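Local coordinates for protein Alpha/beta hydrolase (Legionella pneumophila subsp. pneumophila str. Philadelphia 1, PDB 4EZI) that probably hydrolyses ester bonds as a lipase-like member of the alpha/beta hydrolase family, although its natural substrate and physiological role are not established, at residues I59-V64 / M115-G120; S198-W203 / I297-Y302; M207-L212 / G317-P322; F243-N248 / I275-F280. All coordinates share one frame; numbering follows the deposited sequence.

Contact 1 lies in the central sheet, and contacts 2 and 3 lie on the other side of the chain's centre. The centres of contacts 1 and 2 are 22 Å apart. Contacts 2 and 3 touch: Val321 CG2 packs against Ser198 O at 3.5 Å. Contact 3 holds Asp318, probably the acid of a Ser169-His351-Asp318 triad. The side chains of Pro200 (contact 2) and Val321 (contact 3) each lie about 4 Å from a bound PEG molecule. Contact 4 is nested within the chain loops closed by contacts 2 and 3. It touches contact 3 where Met211 CE meets Phe276 CE2 at 3.8 Å.

Contact 1: I59-V64 / M115-G120; sequences IASGLV and MPDYLG
Strands 57-67 and 112-116 of the central alpha/beta hydrolase sheet pair antiparallel here, with Leu63 facing Met115 and Gly62 facing Pro116. Leu63 and Met115 form a hydrogen-bonded pair: Leu63 N donates to Met115 O and Met115 N to Leu63 O, both at 2.9 Å. Leu63 CB and Met115 CB stand on one face of the sheet, 4.3 Å apart. The rest of the Met115 side chain, a selenomethionine, turns off from Leu63. Gly62 and Pro116 form the next, non-hydrogen-bonded pair. Gly62 CA approaches Met115 O to 3.2 Å, a closeness eased by the lack of a side chain.

Beyond Pro116 segment 115-120 leaves the strand, but it stays tied to Ser61. Asp117 N donates to Ser61 O at 2.9 Å. Ser61 OG, set between its backbone N and carbonyl carbon (chi1 55°), donates to Asp117 OD2 at 2.6 Å. It meets that oxygen on the anti side, 22° out of the carboxylate plane. Ser92 OG is a second partner of OD2, and Asp123 N is hydrogen-bonded to Ser61 OG. This oxygen of the buried Asp117 is thus gripped by two hydroxyls. Two waters fill in as the two segments part: one links Ser61 N to Tyr118 O, the other Ser61 O to Tyr118 N. Further on, Leu119 CD2 rests on Ala60 CB at 3.9 Å.

Strand 41-51 pairs with the far edge of 57-67, through Ala60, Gly62 and Val64. Helix 134-154 packs on Val64, Pro116 and Tyr118, while strand 74-80 flanks 112-116.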
# COMPACT_ATOMS: atom_id res chain seq x y z
N ILE A 59 -1.28 16.31 9.76
CA ILE A 59 -2.67 15.83 9.75
C ILE A 59 -2.92 15.16 8.40
O ILE A 59 -2.86 15.80 7.35
CB ILE A 59 -3.70 16.97 10.01
CG1 ILE A 59 -3.39 17.70 11.32
CG2 ILE A 59 -5.11 16.40 10.00
CD1 ILE A 59 -3.27 16.86 12.53
N ALA A 60 -3.18 13.86 8.44
CA ALA A 60 -3.35 13.05 7.25
C ALA A 60 -4.81 12.62 7.09
O ALA A 60 -5.63 12.85 7.98
CB ALA A 60 -2.41 11.82 7.34
N SER A 61 -5.14 12.03 5.94
CA SER A 61 -6.53 11.69 5.61
C SER A 61 -6.68 10.24 5.16
O SER A 61 -5.69 9.59 4.80
CB SER A 61 -7.06 12.66 4.55
OG SER A 61 -6.24 12.73 3.39
N GLY A 62 -7.91 9.76 5.13
CA GLY A 62 -8.23 8.46 4.59
C GLY A 62 -9.71 8.21 4.64
O GLY A 62 -10.49 9.10 5.06
N LEU A 63 -10.12 7.03 4.19
CA LEU A 63 -11.50 6.62 4.09
C LEU A 63 -11.81 5.52 5.10
O LEU A 63 -11.03 4.59 5.28
CB LEU A 63 -11.77 6.06 2.70
CG LEU A 63 -13.24 5.84 2.31
CD1 LEU A 63 -13.98 7.17 2.15
CD2 LEU A 63 -13.33 5.02 1.04
N VAL A 64 -12.99 5.62 5.71
CA VAL A 64 -13.55 4.53 6.51
C VAL A 64 -14.93 4.18 5.95
O VAL A 64 -15.77 5.06 5.73
CB VAL A 64 -13.70 4.90 8.00
CG1 VAL A 64 -14.26 3.72 8.79
CG2 VAL A 64 -12.37 5.36 8.56
N MSE A 115 -8.83 2.77 4.91
CA MSE A 115 -7.94 2.99 3.79
C MSE A 115 -7.20 4.31 3.95
O MSE A 115 -7.77 5.38 3.68
CB MSE A 115 -8.73 2.98 2.47
CG MSE A 115 -9.57 1.74 2.30
SE MSE A 115 -10.49 1.70 0.60
CE MSE A 115 -8.98 1.35 -0.52
N PRO A 116 -5.94 4.27 4.37
CA PRO A 116 -5.18 5.53 4.48
C PRO A 116 -4.88 6.12 3.09
O PRO A 116 -4.63 5.37 2.15
CB PRO A 116 -3.88 5.13 5.16
CG PRO A 116 -3.72 3.67 4.81
CD PRO A 116 -5.12 3.12 4.80
N ASP A 117 -4.81 7.45 3.00
CA ASP A 117 -4.35 8.08 1.78
C ASP A 117 -2.83 8.07 1.62
O ASP A 117 -2.33 8.08 0.50
CB ASP A 117 -4.83 9.54 1.67
CG ASP A 117 -6.31 9.68 1.48
OD1 ASP A 117 -7.00 8.72 1.08
OD2 ASP A 117 -6.81 10.81 1.71
N TYR A 118 -2.14 8.09 2.75
CA TYR A 118 -0.68 8.29 2.91
C TYR A 118 -0.33 9.78 2.98
O TYR A 118 -1.06 10.66 2.52
CB TYR A 118 0.19 7.67 1.83
CG TYR A 118 0.06 6.20 1.59
CD1 TYR A 118 -0.23 5.30 2.58
CD2 TYR A 118 0.33 5.70 0.33
CE1 TYR A 118 -0.30 3.93 2.32
CE2 TYR A 118 0.30 4.34 0.07
CZ TYR A 118 -0.03 3.44 1.06
OH TYR A 118 -0.05 2.08 0.80
N LEU A 119 0.82 10.07 3.57
CA LEU A 119 1.35 11.42 3.61
C LEU A 119 1.61 11.96 2.22
O LEU A 119 1.96 11.23 1.28
CB LEU A 119 2.65 11.45 4.42
CG LEU A 119 2.54 11.02 5.87
CD1 LEU A 119 3.91 11.22 6.55
CD2 LEU A 119 1.44 11.75 6.62
N GLY A 120 1.44 13.28 2.08
CA GLY A 120 1.65 13.96 0.82
C GLY A 120 0.52 13.81 -0.18
O GLY A 120 0.62 14.33 -1.29
O HOH W 1 -3.18 12.02 3.83
O HOH W 2 -2.98 9.01 5.29

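Contact 2: S198-W203 / I297-Y302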
# COMPACT_ATOMS: atom_id res chain seq x y z
N SER A 198 1.62 -8.44 -4.38
CA SER A 198 2.61 -7.99 -5.36
C SER A 198 3.51 -6.89 -4.80
O SER A 198 3.69 -5.83 -5.41
CB SER A 198 1.92 -7.54 -6.65
OG SER A 198 1.19 -8.63 -7.19
N ALA A 199 4.09 -7.16 -3.63
CA ALA A 199 4.94 -6.17 -2.99
C ALA A 199 6.36 -6.23 -3.55
O ALA A 199 6.83 -7.28 -3.98
CB ALA A 199 5.02 -6.42 -1.52
N PRO A 200 7.09 -5.11 -3.47
CA PRO A 200 8.55 -5.14 -3.69
C PRO A 200 9.23 -5.67 -2.46
O PRO A 200 8.97 -5.21 -1.36
CB PRO A 200 8.91 -3.67 -3.92
CG PRO A 200 7.88 -2.91 -3.12
CD PRO A 200 6.60 -3.75 -3.20
N TYR A 201 10.11 -6.65 -2.65
CA TYR A 201 10.90 -7.22 -1.58
C TYR A 201 12.38 -7.17 -1.96
O TYR A 201 12.78 -7.65 -3.01
CB TYR A 201 10.55 -8.68 -1.30
CG TYR A 201 9.11 -8.96 -0.90
CD1 TYR A 201 8.69 -8.86 0.43
CD2 TYR A 201 8.19 -9.32 -1.85
CE1 TYR A 201 7.35 -9.15 0.78
CE2 TYR A 201 6.87 -9.60 -1.51
CZ TYR A 201 6.45 -9.48 -0.20
OH TYR A 201 5.14 -9.73 0.15
N GLY A 202 13.16 -6.56 -1.08
CA GLY A 202 14.61 -6.55 -1.19
C GLY A 202 15.14 -5.38 -1.98
O GLY A 202 14.77 -5.17 -3.15
N TRP A 203 16.06 -4.64 -1.38
CA TRP A 203 16.65 -3.47 -2.04
C TRP A 203 17.39 -3.88 -3.31
O TRP A 203 17.13 -3.36 -4.38
CB TRP A 203 17.58 -2.77 -1.07
CG TRP A 203 18.31 -1.64 -1.68
CD1 TRP A 203 19.65 -1.57 -1.93
CD2 TRP A 203 17.74 -0.43 -2.21
NE1 TRP A 203 19.96 -0.38 -2.55
CE2 TRP A 203 18.81 0.33 -2.73
CE3 TRP A 203 16.44 0.09 -2.29
CZ2 TRP A 203 18.61 1.57 -3.33
CZ3 TRP A 203 16.25 1.32 -2.87
CH2 TRP A 203 17.33 2.06 -3.38
N ILE A 297 18.30 -0.46 5.06
CA ILE A 297 17.47 -0.34 6.25
C ILE A 297 16.05 0.12 5.89
O ILE A 297 15.07 -0.42 6.40
CB ILE A 297 18.09 0.56 7.34
CG1 ILE A 297 19.43 -0.04 7.81
CG2 ILE A 297 17.14 0.67 8.54
CD1 ILE A 297 19.32 -1.41 8.47
N ASN A 298 15.93 1.12 5.01
CA ASN A 298 14.60 1.52 4.59
C ASN A 298 13.83 0.40 3.91
O ASN A 298 12.65 0.21 4.17
CB ASN A 298 14.68 2.73 3.67
CG ASN A 298 13.31 3.11 3.13
OD1 ASN A 298 12.42 3.51 3.90
ND2 ASN A 298 13.12 2.94 1.83
N PHE A 299 14.49 -0.31 2.99
CA PHE A 299 13.77 -1.19 2.09
C PHE A 299 13.51 -2.57 2.62
O PHE A 299 12.52 -3.16 2.24
CB PHE A 299 14.49 -1.31 0.74
CG PHE A 299 13.56 -1.33 -0.43
CD1 PHE A 299 13.05 -0.16 -0.96
CD2 PHE A 299 13.17 -2.53 -1.02
CE1 PHE A 299 12.21 -0.17 -2.05
CE2 PHE A 299 12.33 -2.54 -2.10
CZ PHE A 299 11.84 -1.37 -2.61
N ASN A 300 14.42 -3.11 3.43
CA ASN A 300 14.44 -4.56 3.74
C ASN A 300 13.68 -4.88 5.02
O ASN A 300 14.16 -4.61 6.11
CB ASN A 300 15.87 -5.07 3.81
CG ASN A 300 16.57 -5.03 2.45
OD1 ASN A 300 15.92 -4.88 1.41
ND2 ASN A 300 17.90 -5.19 2.46
N HIS A 301 12.48 -5.41 4.84
CA HIS A 301 11.57 -5.72 5.95
C HIS A 301 10.95 -7.09 5.74
O HIS A 301 9.74 -7.24 5.67
CB HIS A 301 10.52 -4.63 6.08
CG HIS A 301 11.10 -3.29 6.42
ND1 HIS A 301 11.30 -2.88 7.72
CD2 HIS A 301 11.54 -2.28 5.63
CE1 HIS A 301 11.86 -1.68 7.72
NE2 HIS A 301 12.03 -1.31 6.47
N TYR A 302 11.79 -8.10 5.65
CA TYR A 302 11.32 -9.45 5.47
C TYR A 302 12.00 -10.41 6.43
O TYR A 302 12.02 -11.61 6.17
CB TYR A 302 11.48 -9.88 4.01
CG TYR A 302 12.87 -9.67 3.46
CD1 TYR A 302 13.85 -10.61 3.67
CD2 TYR A 302 13.22 -8.50 2.76
CE1 TYR A 302 15.16 -10.42 3.21
CE2 TYR A 302 14.52 -8.31 2.29
CZ TYR A 302 15.48 -9.27 2.52
OH TYR A 302 16.78 -9.11 2.07
O HOH W 3 11.98 -5.71 1.57
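The backbones of Pro200-Trp203 and Phe299-Tyr302 run 111° apart and come closest at Gly202 and Asn300, whose CA atoms are 5.3 Å from each other. Gly202 is the N-cap of helix 203-212. Asn300 is the first residue beyond the helical part of 292-299. Its side chain makes the direct polar link: Trp203 N donates to Asn300 OD1 at 2.8 Å, in the plane of the amide carbonyl. The Asn300 side chain thus accepts from the first N-H of helix 203-212. The same OD1 lies 3.4 Å from Gly202 CA.

Phe299 supplies most of the apolar contact. The six-membered ring of Trp203 turns its edge toward the face of Phe299 in an offset edge-to-face pair, with planes at 65° and centroids 5.5 Å apart. Trp203 CE3 comes within 3.7 Å of Phe299 CD1. Elsewhere on the Phe299 ring, CD2 meets Gly202 C at 3.6 Å and CZ meets Pro200 CB at 3.9 Å. The Tyr302 ring touches the glycine backbone obliquely, through CE2 and Gly202 CA. A water joins the two segments as well, accepting from Gly202 N and donating to Phe299 O at 2.7 Å. Pro200 lies close to a bound PEG and near the probable Ser-His-Asp triad, so the contact flanks the likely active site.

Helix 170-185 lies beside the contact, with Phe173 meeting the Phe299 ring and touching Pro200. Tyr201 and Tyr302 pack on helix 323-334. The contact thus joins the loop after strand 193-197 to the end of helix 292-299.

Contact 3: M207-L212 / G317-P322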
# COMPACT_ATOMS: atom_id res chain seq x y z
N MSE A 207 15.97 -3.07 -7.01
CA MSE A 207 16.72 -2.14 -7.84
C MSE A 207 17.16 -2.79 -9.14
O MSE A 207 17.11 -2.18 -10.21
CB MSE A 207 17.91 -1.53 -7.13
CG MSE A 207 17.51 -0.49 -6.12
SE MSE A 207 16.58 1.04 -6.87
CE MSE A 207 14.79 0.57 -6.28
N HIS A 208 17.70 -4.00 -9.06
CA HIS A 208 18.13 -4.66 -10.29
C HIS A 208 16.97 -4.81 -11.26
O HIS A 208 17.12 -4.56 -12.46
CB HIS A 208 18.85 -5.95 -9.96
CG HIS A 208 20.23 -5.75 -9.44
ND1 HIS A 208 21.09 -6.80 -9.22
CD2 HIS A 208 20.92 -4.62 -9.12
CE1 HIS A 208 22.25 -6.33 -8.76
NE2 HIS A 208 22.17 -5.02 -8.70
N PHE A 209 15.82 -5.26 -10.77
CA PHE A 209 14.69 -5.55 -11.61
C PHE A 209 14.15 -4.27 -12.27
O PHE A 209 13.87 -4.25 -13.46
CB PHE A 209 13.64 -6.26 -10.77
CG PHE A 209 12.57 -6.94 -11.55
CD1 PHE A 209 12.85 -8.10 -12.23
CD2 PHE A 209 11.29 -6.43 -11.60
CE1 PHE A 209 11.89 -8.79 -12.89
CE2 PHE A 209 10.31 -7.11 -12.25
CZ PHE A 209 10.60 -8.30 -12.91
N VAL A 210 14.00 -3.21 -11.49
CA VAL A 210 13.36 -2.01 -11.99
C VAL A 210 14.32 -1.23 -12.88
O VAL A 210 13.93 -0.67 -13.89
CB VAL A 210 12.76 -1.19 -10.82
CG1 VAL A 210 12.06 0.04 -11.32
CG2 VAL A 210 11.78 -2.05 -10.01
N MSE A 211 15.61 -1.19 -12.52
CA MSE A 211 16.58 -0.44 -13.33
C MSE A 211 16.97 -1.17 -14.60
O MSE A 211 17.15 -0.53 -15.63
CB MSE A 211 17.83 -0.16 -12.52
CG MSE A 211 17.63 0.84 -11.41
SE MSE A 211 19.28 1.65 -10.84
CE MSE A 211 18.57 3.34 -10.22
N LEU A 212 17.17 -2.50 -14.51
CA LEU A 212 17.74 -3.27 -15.63
C LEU A 212 16.79 -4.20 -16.35
O LEU A 212 17.10 -4.62 -17.46
CB LEU A 212 18.94 -4.09 -15.15
CG LEU A 212 20.14 -3.29 -14.67
CD1 LEU A 212 21.17 -4.21 -14.03
CD2 LEU A 212 20.78 -2.48 -15.81
N GLY A 317 4.19 -13.53 -13.45
CA GLY A 317 4.23 -12.67 -14.64
C GLY A 317 4.59 -11.23 -14.37
O GLY A 317 4.60 -10.42 -15.28
N ASP A 318 4.84 -10.88 -13.12
CA ASP A 318 5.07 -9.48 -12.78
C ASP A 318 6.33 -8.93 -13.46
O ASP A 318 7.40 -9.51 -13.31
CB ASP A 318 5.21 -9.32 -11.26
CG ASP A 318 4.67 -7.98 -10.78
OD1 ASP A 318 5.10 -6.94 -11.33
OD2 ASP A 318 3.81 -7.98 -9.88
N ARG A 319 6.16 -7.82 -14.17
CA ARG A 319 7.26 -7.07 -14.76
C ARG A 319 7.51 -5.75 -14.03
O ARG A 319 8.34 -4.96 -14.47
CB ARG A 319 7.06 -6.87 -16.26
CG ARG A 319 6.85 -8.14 -17.07
CD ARG A 319 7.83 -9.23 -16.74
NE ARG A 319 9.24 -8.86 -16.83
CZ ARG A 319 10.26 -9.59 -16.34
NH1 ARG A 319 10.04 -10.73 -15.70
NH2 ARG A 319 11.51 -9.14 -16.47
N ASP A 320 6.78 -5.52 -12.93
CA ASP A 320 6.98 -4.29 -12.14
C ASP A 320 7.80 -4.50 -10.89
O ASP A 320 8.60 -3.63 -10.54
CB ASP A 320 5.65 -3.69 -11.71
CG ASP A 320 4.87 -3.02 -12.81
OD1 ASP A 320 4.95 -3.45 -13.98
OD2 ASP A 320 4.17 -2.04 -12.50
N VAL A 321 7.57 -5.61 -10.18
CA VAL A 321 8.31 -5.98 -8.98
C VAL A 321 8.69 -7.46 -9.08
O VAL A 321 7.91 -8.27 -9.58
CB VAL A 321 7.53 -5.71 -7.68
CG1 VAL A 321 7.28 -4.20 -7.50
CG2 VAL A 321 6.27 -6.45 -7.68
N PRO A 322 9.90 -7.82 -8.62
CA PRO A 322 10.43 -9.14 -8.91
C PRO A 322 9.79 -10.22 -8.06
O PRO A 322 9.85 -10.17 -6.83
CB PRO A 322 11.91 -9.01 -8.59
CG PRO A 322 11.98 -7.93 -7.57
CD PRO A 322 10.89 -6.97 -7.95
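The Phe209 ring lays one face on Pro322, which passes across it from CB to CD. Pro322 CB makes a CH-pi contact 3.9 Å from the centroid of the Phe209 ring, 20° off the normal. Pro322 N lies over the same face, 3.6 Å from Phe209 CD2. Phe209 CG is anti to its backbone N (chi1 -165°), and the ring reaches from helix 203-212 into the loop before helix 323-334. At the ring edge Phe209 CZ comes within 3.4 Å of Asp318 O. Phe209 CE2 also lies 3.6 Å from Val321 C.

Arg319, its chain turned back on itself, sets one face of its guanidinium against the tip of the Phe209 ring. Phe209 CZ stands 3.6 Å above the guanidinium plane of Arg319, over its centre, with the two planes 61° apart. Glu213 forms a salt bridge with Arg319 NH2. Beside the ring, Val210 CG2 touches Asp320 O at 3.6 Å.

The loop holds its own shape through Asp318 OD1, which accepts from Asp320 N at 2.7 Å in an Asx turn and also from Val321 N. The other oxygen, OD2, bonds His351 ND1, consistent with the acid of a catalytic triad. The Phe209 side chain thus meets the loop by van der Waals, CH-pi and guanidinium-face contacts, while the two N-H bonds to OD1 probably help hold the Asp318 carboxylate toward His351.

Contact 4: F243-N248 / I275-F280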
# COMPACT_ATOMS: atom_id res chain seq x y z
N PHE A 243 19.78 12.96 -11.11
CA PHE A 243 19.01 13.01 -12.35
C PHE A 243 19.75 13.77 -13.43
O PHE A 243 20.19 14.91 -13.23
CB PHE A 243 17.65 13.69 -12.12
CG PHE A 243 16.75 12.92 -11.20
CD1 PHE A 243 16.32 11.63 -11.51
CD2 PHE A 243 16.28 13.50 -10.04
CE1 PHE A 243 15.47 10.94 -10.67
CE2 PHE A 243 15.44 12.82 -9.19
CZ PHE A 243 15.01 11.54 -9.52
N ALA A 244 19.86 13.15 -14.60
CA ALA A 244 20.42 13.78 -15.80
C ALA A 244 19.46 14.82 -16.35
O ALA A 244 18.24 14.70 -16.23
CB ALA A 244 20.67 12.72 -16.86
N PRO A 245 19.99 15.87 -17.00
CA PRO A 245 19.12 16.89 -17.55
C PRO A 245 18.37 16.35 -18.77
O PRO A 245 18.91 15.54 -19.51
CB PRO A 245 20.08 18.02 -17.93
CG PRO A 245 21.36 17.28 -18.23
CD PRO A 245 21.41 16.17 -17.23
N PRO A 246 17.15 16.86 -19.01
CA PRO A 246 16.42 17.85 -18.22
C PRO A 246 15.53 17.23 -17.12
O PRO A 246 14.70 17.93 -16.55
CB PRO A 246 15.54 18.50 -19.27
CG PRO A 246 15.14 17.31 -20.14
CD PRO A 246 16.39 16.44 -20.21
N TYR A 247 15.71 15.95 -16.84
CA TYR A 247 14.87 15.25 -15.87
C TYR A 247 15.02 15.75 -14.45
O TYR A 247 14.10 15.67 -13.64
CB TYR A 247 15.12 13.73 -15.94
CG TYR A 247 14.85 13.24 -17.35
CD1 TYR A 247 13.56 13.19 -17.84
CD2 TYR A 247 15.90 12.91 -18.22
CE1 TYR A 247 13.30 12.81 -19.14
CE2 TYR A 247 15.64 12.52 -19.51
CZ TYR A 247 14.33 12.49 -19.97
OH TYR A 247 14.07 12.10 -21.27
N ASN A 248 16.18 16.35 -14.17
CA ASN A 248 16.41 17.01 -12.90
C ASN A 248 15.40 18.09 -12.59
O ASN A 248 15.07 18.29 -11.42
CB ASN A 248 17.84 17.55 -12.82
CG ASN A 248 18.19 18.57 -13.90
OD1 ASN A 248 17.69 18.50 -15.03
ND2 ASN A 248 19.02 19.52 -13.55
N ILE A 275 17.24 8.64 -17.27
CA ILE A 275 16.93 9.76 -16.36
C ILE A 275 18.02 10.02 -15.33
O ILE A 275 17.94 11.01 -14.61
CB ILE A 275 15.56 9.66 -15.67
CG1 ILE A 275 15.50 8.57 -14.59
CG2 ILE A 275 14.45 9.56 -16.76
CD1 ILE A 275 14.28 8.68 -13.68
N PHE A 276 19.02 9.14 -15.24
CA PHE A 276 20.02 9.24 -14.18
C PHE A 276 21.38 9.60 -14.71
O PHE A 276 21.77 9.20 -15.80
CB PHE A 276 20.15 7.89 -13.43
CG PHE A 276 18.93 7.52 -12.63
CD1 PHE A 276 18.59 8.25 -11.52
CD2 PHE A 276 18.12 6.45 -13.02
CE1 PHE A 276 17.46 7.93 -10.79
CE2 PHE A 276 17.00 6.15 -12.31
CZ PHE A 276 16.66 6.87 -11.18
N GLN A 277 22.16 10.28 -13.89
CA GLN A 277 23.60 10.34 -14.15
C GLN A 277 24.17 8.92 -14.07
O GLN A 277 23.83 8.19 -13.16
CB GLN A 277 24.31 11.23 -13.15
CG GLN A 277 24.11 12.72 -13.44
CD GLN A 277 24.71 13.13 -14.81
OE1 GLN A 277 25.61 12.45 -15.31
NE2 GLN A 277 24.22 14.21 -15.39
N PRO A 278 25.05 8.53 -15.00
CA PRO A 278 25.57 7.16 -14.95
C PRO A 278 26.32 6.79 -13.67
O PRO A 278 26.20 5.67 -13.20
CB PRO A 278 26.50 7.10 -16.16
CG PRO A 278 25.94 8.04 -17.12
CD PRO A 278 25.35 9.17 -16.29
N LYS A 279 27.06 7.72 -13.10
CA LYS A 279 27.73 7.40 -11.88
C LYS A 279 26.69 6.92 -10.86
O LYS A 279 26.84 5.83 -10.32
CB LYS A 279 28.52 8.59 -11.37
CG LYS A 279 29.29 8.25 -10.12
CD LYS A 279 30.08 9.45 -9.67
CE LYS A 279 30.47 9.42 -8.19
NZ LYS A 279 31.19 8.20 -7.76
N PHE A 280 25.65 7.74 -10.61
CA PHE A 280 24.62 7.46 -9.59
C PHE A 280 23.90 6.11 -9.76
O PHE A 280 23.78 5.32 -8.82
CB PHE A 280 23.56 8.57 -9.62
CG PHE A 280 22.46 8.36 -8.63
CD1 PHE A 280 22.63 8.81 -7.33
CD2 PHE A 280 21.29 7.69 -8.96
CE1 PHE A 280 21.66 8.62 -6.40
CE2 PHE A 280 20.31 7.47 -8.01
CZ PHE A 280 20.49 7.95 -6.73
O HOH W 4 22.59 15.93 -13.80
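The Phe243 and Phe276 side chains run next to each other in the same direction. Their ring planes are 20° from parallel but offset, centroids 5.6 Å apart, with little overlap. The closest atoms are Phe243 CE1 and Phe276 CE1, 3.6 Å apart. Ile275 also runs alongside Phe243, and its CD1 reaches Phe243 CE1 at 3.9 Å. Across Tyr247 the isoleucine takes a different course, roughly at a right angle. Its CG2 sits over the centre of the tyrosine ring, 3.8 Å from the centroid, in a CH-pi contact. Pro246 CD lies over the opposite face of that ring, toward the rim, so Tyr247 is sandwiched.

The backbones bridge once, at Phe243 and Phe276. Ala244 N donates to Ile275 O at 2.9 Å, from above the carbonyl plane. The same oxygen is close to Phe243 CA, at 3.2 Å, and lies at the edge of the Phe243 ring. Gln277 bends so that NE2 meets a water that bridges to Phe243 O. Gln277 NE2 also lies 3.9 Å from Pro245 CD.

The contact lies in the helical insertion between strands 193-197 and 310-314, consistent with an alpha/beta hydrolase cap domain. It joins the chain entering helix 247-254 to that entering helix 278-285. Helix 218-233 touches Phe243 through Phe226 and Phe276 through Leu222. Ile251 of helix 247-254 packs on both Phe243 and Ile275, and Ile242 of helix 239-242 touches Phe276.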